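Local coordinates for malate dehydrogenase (Pyrococcus horikoshii, PDB 1V9N) that catalyses the reversible, NAD-dependent oxidation of (S)-malate to oxaloacetate as a homodimer, at the interface of chains A and B. Numbering follows the deposited sequence. Chains: chain A/B, Malate dehydrogenase.

Contact 1 and contact 2 lie about 20 Å apart, measured between the centres of their C-alpha atoms, and have no residue in common. They are joined along the sequence: in chain B, helix 293-308 supplies contact 2 and the loop that follows it supplies contact 1. Chain A does likewise with the loop holding A:Phe236 and the nearby helix 242-258. Contact 1 is loop against loop, pinned by a backbone bond; contact 2 packs helix 293-308 of chain B on A:Trp264 and helix 242-258 of chain A. The two-fold axis repeats both with the chains exchanged, so two patches and their twins contribute to the homodimer interface.

Contact 1: the interface of chains A and B. Residues chain A 159, 161, 216-217, 236; chain B 313-314, 316.
The backbone N of B:His313 donates a nearly straight hydrogen bond to the carbonyl O of A:Gly159, 3.0 Å away and with 170° at the hydrogen. This pins the chain B loop, and the imidazole then reaches on into a pocket formed by chain A. With CG anti to the backbone N (chi1 -179°), the ring points away from the N-H that makes the bond and towards A:Phe236. The two rings meet edge to face, their planes 88° apart: the phenyl presents its rim to the flat side of the imidazole, and A:Phe236 CZ comes to 3.4 Å from B:His313 NE2. On the opposite face of the imidazole, CD of the neighbouring B:Pro314 lies over the rim, which should limit how far the ring can swing. The CD2 corner of B:His313 is flanked by A:Ile161, whose CG2 methyl comes crosswise to 3.7 Å from B:His313 CD2. The carbonyl O of A:Asn216 is also near, 3.4 Å from B:His313 CD2, though the side chain of A:Asn216 is incompletely modelled. B:Phe316 closes the other side of the chain B loop. Its ring lies against the backbone of A:Gly159, where the modelled approach is too close to be trusted, and B:Phe316 CE2 is 3.9 Å from A:Phe236 CE1, the two side chains running side by side with opposite sense. Every residue here belongs to a loop: on chain A, the connection between strands 144-149 and 170-174 and the long stretch between strand 181-185 and helix 242-258; on chain B, the segment between helices 293-308 and 324-336.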
ATOM      1  N   GLY A 159      15.411 -12.466   2.402  1.00 34.11           N
ATOM      2  CA  GLY A 159      16.050 -13.756   2.570  1.00 35.27           C
ATOM      3  C   GLY A 159      16.811 -14.189   1.333  1.00 35.94           C
ATOM      4  O   GLY A 159      17.403 -15.270   1.308  1.00 37.23           O
ATOM      5  N   ILE A 161      19.165 -12.827  -2.462  1.00 35.68           N
ATOM      6  CA  ILE A 161      20.180 -11.892  -2.932  1.00 38.10           C
ATOM      7  C   ILE A 161      20.069 -11.515  -4.408  1.00 37.84           C
ATOM      8  O   ILE A 161      20.802 -10.651  -4.883  1.00 39.14           O
ATOM      9  CB  ILE A 161      21.600 -12.457  -2.672  1.00 38.12           C
ATOM     10  CG1 ILE A 161      21.787 -13.777  -3.419  1.00 39.17           C
ATOM     11  CG2 ILE A 161      21.798 -12.689  -1.185  1.00 39.07           C
ATOM     12  CD1 ILE A 161      23.138 -14.434  -3.178  1.00 40.69           C
ATOM     13  N   ASN A 216      27.334 -10.527  -1.883  1.00 63.69           N
ATOM     14  CA  ASN A 216      26.625 -11.549  -1.139  1.00 63.75           C
ATOM     15  C   ASN A 216      25.569 -10.905  -0.262  1.00 64.35           C
ATOM     16  O   ASN A 216      24.682 -11.581   0.264  1.00 64.78           O
ATOM     17  N   ILE A 217      25.666  -9.588  -0.102  1.00 63.99           N
ATOM     18  CA  ILE A 217      24.706  -8.865   0.712  1.00 63.33           C
ATOM     19  C   ILE A 217      25.343  -8.011   1.791  1.00 62.80           C
ATOM     20  O   ILE A 217      25.544  -8.473   2.913  1.00 63.56           O
ATOM     21  N   PHE A 236      17.161  -4.743   5.315  1.00 41.59           N
ATOM     22  CA  PHE A 236      17.798  -6.023   5.045  1.00 41.69           C
ATOM     23  C   PHE A 236      17.134  -7.291   5.558  1.00 41.51           C
ATOM     24  O   PHE A 236      17.159  -8.306   4.877  1.00 43.46           O
ATOM     25  CB  PHE A 236      19.251  -5.975   5.549  1.00 41.18           C
ATOM     26  CG  PHE A 236      19.980  -7.291   5.458  1.00 40.95           C
ATOM     27  CD1 PHE A 236      19.767  -8.293   6.401  1.00 40.87           C
ATOM     28  CD2 PHE A 236      20.874  -7.532   4.421  1.00 41.76           C
ATOM     29  CE1 PHE A 236      20.435  -9.514   6.314  1.00 41.24           C
ATOM     30  CE2 PHE A 236      21.546  -8.752   4.325  1.00 41.89           C
ATOM     31  CZ  PHE A 236      21.324  -9.744   5.274  1.00 39.94           C
TER
ATOM     32  N   HIS B 313      20.146 -16.145   0.598  1.00 55.56           N
ATOM     33  CA  HIS B 313      21.246 -15.436   1.243  1.00 57.86           C
ATOM     34  C   HIS B 313      21.932 -16.429   2.182  1.00 58.99           C
ATOM     35  O   HIS B 313      21.266 -17.263   2.796  1.00 59.67           O
ATOM     36  CB  HIS B 313      20.696 -14.241   2.032  1.00 59.49           C
ATOM     37  CG  HIS B 313      21.747 -13.419   2.712  1.00 61.27           C
ATOM     38  ND1 HIS B 313      22.458 -13.873   3.805  1.00 60.94           N
ATOM     39  CD2 HIS B 313      22.207 -12.172   2.458  1.00 61.73           C
ATOM     40  CE1 HIS B 313      23.307 -12.939   4.193  1.00 61.45           C
ATOM     41  NE2 HIS B 313      23.176 -11.896   3.393  1.00 62.17           N
ATOM     42  N   PRO B 314      23.269 -16.360   2.299  1.00 59.75           N
ATOM     43  CA  PRO B 314      23.965 -17.296   3.187  1.00 60.60           C
ATOM     44  C   PRO B 314      23.357 -17.376   4.594  1.00 60.89           C
ATOM     45  O   PRO B 314      23.168 -18.462   5.126  1.00 61.67           O
ATOM     46  CB  PRO B 314      25.408 -16.774   3.185  1.00 60.27           C
ATOM     47  CG  PRO B 314      25.252 -15.315   2.860  1.00 60.73           C
ATOM     48  CD  PRO B 314      24.198 -15.339   1.785  1.00 60.09           C
ATOM     49  N   PHE B 316      20.335 -16.723   5.562  1.00 59.09           N
ATOM     50  CA  PHE B 316      18.948 -17.165   5.498  1.00 58.33           C
ATOM     51  C   PHE B 316      18.696 -18.611   5.086  1.00 57.19           C
ATOM     52  O   PHE B 316      19.435 -19.171   4.306  1.00 58.40           O
ATOM     53  CB  PHE B 316      18.192 -16.175   4.598  1.00 57.80           C
ATOM     54  CG  PHE B 316      18.039 -14.820   5.232  1.00 58.01           C
ATOM     55  CD1 PHE B 316      17.404 -14.736   6.463  1.00 58.25           C
ATOM     56  CD2 PHE B 316      18.407 -13.636   4.591  1.00 59.45           C
ATOM     57  CE1 PHE B 316      17.111 -13.518   7.040  1.00 57.90           C
ATOM     58  CE2 PHE B 316      18.109 -12.385   5.177  1.00 59.74           C
ATOM     59  CZ  PHE B 316      17.450 -12.340   6.405  1.00 58.01           C
TER

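Contact 2: the interface of chains A and B. Residues chain A 250, 253, 258, 264; chain B 299, 303, 306-307.
B:Met303, modelled as selenomethionine, lies across one face of the A:Trp264 indole and is the centre of this contact. Its CG sits over the middle of the fused rings, 3.5 Å from the centroid of the six-membered ring, in a CH-pi arrangement that serves the five-membered ring as well. CG is anti to the backbone N (chi1 172°), which carries the side chain out from helix 293-308 and along the indole, bringing B:Met303 SE to 3.8 Å from A:Trp264 CG. A bend at chi3 (84°) then turns the CE methyl off the indole, to the side where A:Leu250 lies. B:Met303 SE also borders A:Ile258, whose CD1 is 4.2 Å away at the end of helix 242-258. The indole also has a polar link at its edge: A:Trp264 NE1 is 2.8 Å from a water in the ring plane, and that water is 2.9 Å from the carboxylate OE2 of B:Glu306. This bridge would favour the observed turn of the ring. Towards the benzene end, CG1 of B:Ile307 approaches A:Trp264 CZ3 at 3.9 Å, while B:Ile307 CD1 meets A:Leu250 CD2 tip to tip at 3.7 Å. Putting a leucine at A:Trp264 would probably leave B:Met303 without a flat surface to lie on and the water on B:Glu306 without its indole partner, opening a gap beside helix 293-308. The patch thus fits that helix of one subunit against helix 242-258 and the following loop of the other, a largely apolar packing that supports the homodimer and is repeated across the two-fold axis.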
ATOM      1  N   LEU A 250       5.085  -7.008  -4.134  1.00 18.25           N
ATOM      2  CA  LEU A 250       4.309  -8.091  -4.735  1.00 18.90           C
ATOM      3  C   LEU A 250       2.865  -7.662  -4.993  1.00 18.07           C
ATOM      4  O   LEU A 250       2.260  -8.043  -5.993  1.00 17.89           O
ATOM      5  CB  LEU A 250       4.324  -9.324  -3.832  1.00 18.07           C
ATOM      6  CG  LEU A 250       5.680  -9.999  -3.612  1.00 21.13           C
ATOM      7  CD1 LEU A 250       5.456 -11.342  -2.918  1.00 19.64           C
ATOM      8  CD2 LEU A 250       6.393 -10.207  -4.952  1.00 19.33           C
ATOM      9  N   ASP A 253       2.794  -5.996  -8.276  1.00 17.72           N
ATOM     10  CA  ASP A 253       2.910  -6.934  -9.395  1.00 18.29           C
ATOM     11  C   ASP A 253       1.654  -7.787  -9.571  1.00 17.14           C
ATOM     12  O   ASP A 253       1.288  -8.151 -10.687  1.00 17.83           O
ATOM     13  CB  ASP A 253       4.119  -7.856  -9.205  1.00 21.42           C
ATOM     14  CG  ASP A 253       5.286  -7.488 -10.109  1.00 25.13           C
ATOM     15  OD1 ASP A 253       5.064  -7.239 -11.317  1.00 26.87           O
ATOM     16  OD2 ASP A 253       6.429  -7.465  -9.619  1.00 28.03           O
ATOM     17  N   ILE A 258       0.170  -9.631 -12.888  1.00 15.07           N
ATOM     18  CA  ILE A 258      -0.565 -10.893 -12.863  1.00 16.19           C
ATOM     19  C   ILE A 258      -2.034 -10.746 -13.279  1.00 16.50           C
ATOM     20  O   ILE A 258      -2.516 -11.467 -14.159  1.00 14.00           O
ATOM     21  CB  ILE A 258      -0.516 -11.550 -11.462  1.00 17.48           C
ATOM     22  CG1 ILE A 258       0.935 -11.685 -10.987  1.00 19.43           C
ATOM     23  CG2 ILE A 258      -1.156 -12.935 -11.520  1.00 17.90           C
ATOM     24  CD1 ILE A 258       1.810 -12.534 -11.910  1.00 19.00           C
ATOM     25  N   TRP A 264       5.201 -10.207 -14.528  1.00 21.13           N
ATOM     26  CA  TRP A 264       5.717  -9.569 -13.331  1.00 19.70           C
ATOM     27  C   TRP A 264       7.153  -9.078 -13.518  1.00 21.80           C
ATOM     28  O   TRP A 264       7.819  -9.415 -14.498  1.00 21.80           O
ATOM     29  CB  TRP A 264       5.579 -10.500 -12.113  1.00 19.77           C
ATOM     30  CG  TRP A 264       6.293 -11.809 -12.209  1.00 19.95           C
ATOM     31  CD1 TRP A 264       6.004 -12.839 -13.044  1.00 18.36           C
ATOM     32  CD2 TRP A 264       7.419 -12.225 -11.426  1.00 17.24           C
ATOM     33  NE1 TRP A 264       6.878 -13.879 -12.833  1.00 19.19           N
ATOM     34  CE2 TRP A 264       7.758 -13.528 -11.843  1.00 19.20           C
ATOM     35  CE3 TRP A 264       8.169 -11.624 -10.407  1.00 18.81           C
ATOM     36  CZ2 TRP A 264       8.821 -14.244 -11.281  1.00 17.01           C
ATOM     37  CZ3 TRP A 264       9.228 -12.337  -9.844  1.00 18.14           C
ATOM     38  CH2 TRP A 264       9.539 -13.634 -10.284  1.00 19.20           C
TER
ATOM     39  N   LYS B 299      -0.180 -18.454 -13.223  1.00 19.25           N
ATOM     40  CA  LYS B 299       0.840 -17.418 -13.262  1.00 19.20           C
ATOM     41  C   LYS B 299       1.352 -16.938 -11.908  1.00 18.92           C
ATOM     42  O   LYS B 299       2.563 -16.775 -11.727  1.00 18.21           O
ATOM     43  CB  LYS B 299       0.341 -16.226 -14.082  1.00 20.95           C
ATOM     44  CG  LYS B 299       0.162 -16.543 -15.558  1.00 25.09           C
ATOM     45  CD  LYS B 299       1.455 -17.072 -16.162  1.00 30.35           C
ATOM     46  CE  LYS B 299       1.302 -17.344 -17.647  1.00 34.16           C
ATOM     47  NZ  LYS B 299       2.586 -17.832 -18.234  1.00 38.62           N
HETATM   48  N   MSE B 303       5.115 -17.412 -10.218  1.00 22.30           N
HETATM   49  CA  MSE B 303       5.891 -16.283  -9.711  1.00 21.87           C
HETATM   50  C   MSE B 303       6.382 -16.614  -8.302  1.00 21.13           C
HETATM   51  O   MSE B 303       7.545 -16.398  -7.973  1.00 20.09           O
HETATM   52  CB  MSE B 303       5.034 -15.015  -9.662  1.00 21.03           C
HETATM   53  CG  MSE B 303       5.702 -13.843  -8.957  1.00 25.24           C
HETATM   54 SE   MSE B 303       4.576 -12.255  -8.816  1.00 31.93          SE
HETATM   55  CE  MSE B 303       3.584 -12.715  -7.212  1.00 29.47           C
ATOM     56  N   GLU B 306       9.172 -19.210  -8.360  1.00 28.68           N
ATOM     57  CA  GLU B 306      10.421 -18.633  -8.831  1.00 29.47           C
ATOM     58  C   GLU B 306      11.050 -17.701  -7.804  1.00 29.04           C
ATOM     59  O   GLU B 306      12.273 -17.593  -7.726  1.00 28.36           O
ATOM     60  CB  GLU B 306      10.197 -17.903 -10.152  1.00 30.53           C
ATOM     61  CG  GLU B 306       9.944 -18.857 -11.305  1.00 33.94           C
ATOM     62  CD  GLU B 306       9.736 -18.144 -12.619  1.00 36.94           C
ATOM     63  OE1 GLU B 306      10.549 -17.251 -12.936  1.00 37.16           O
ATOM     64  OE2 GLU B 306       8.767 -18.482 -13.333  1.00 38.55           O
ATOM     65  N   ILE B 307      10.223 -17.028  -7.011  1.00 27.01           N
ATOM     66  CA  ILE B 307      10.758 -16.137  -5.985  1.00 24.94           C
ATOM     67  C   ILE B 307      11.385 -16.978  -4.871  1.00 25.83           C
ATOM     68  O   ILE B 307      12.498 -16.703  -4.420  1.00 24.99           O
ATOM     69  CB  ILE B 307       9.654 -15.248  -5.363  1.00 24.46           C
ATOM     70  CG1 ILE B 307       9.120 -14.260  -6.405  1.00 23.95           C
ATOM     71  CG2 ILE B 307      10.207 -14.495  -4.155  1.00 22.84           C
ATOM     72  CD1 ILE B 307       8.033 -13.340  -5.866  1.00 19.62           C
TER
HETATM   73  O   HOH W   1       6.763 -16.510 -13.899  1.00 33.22           O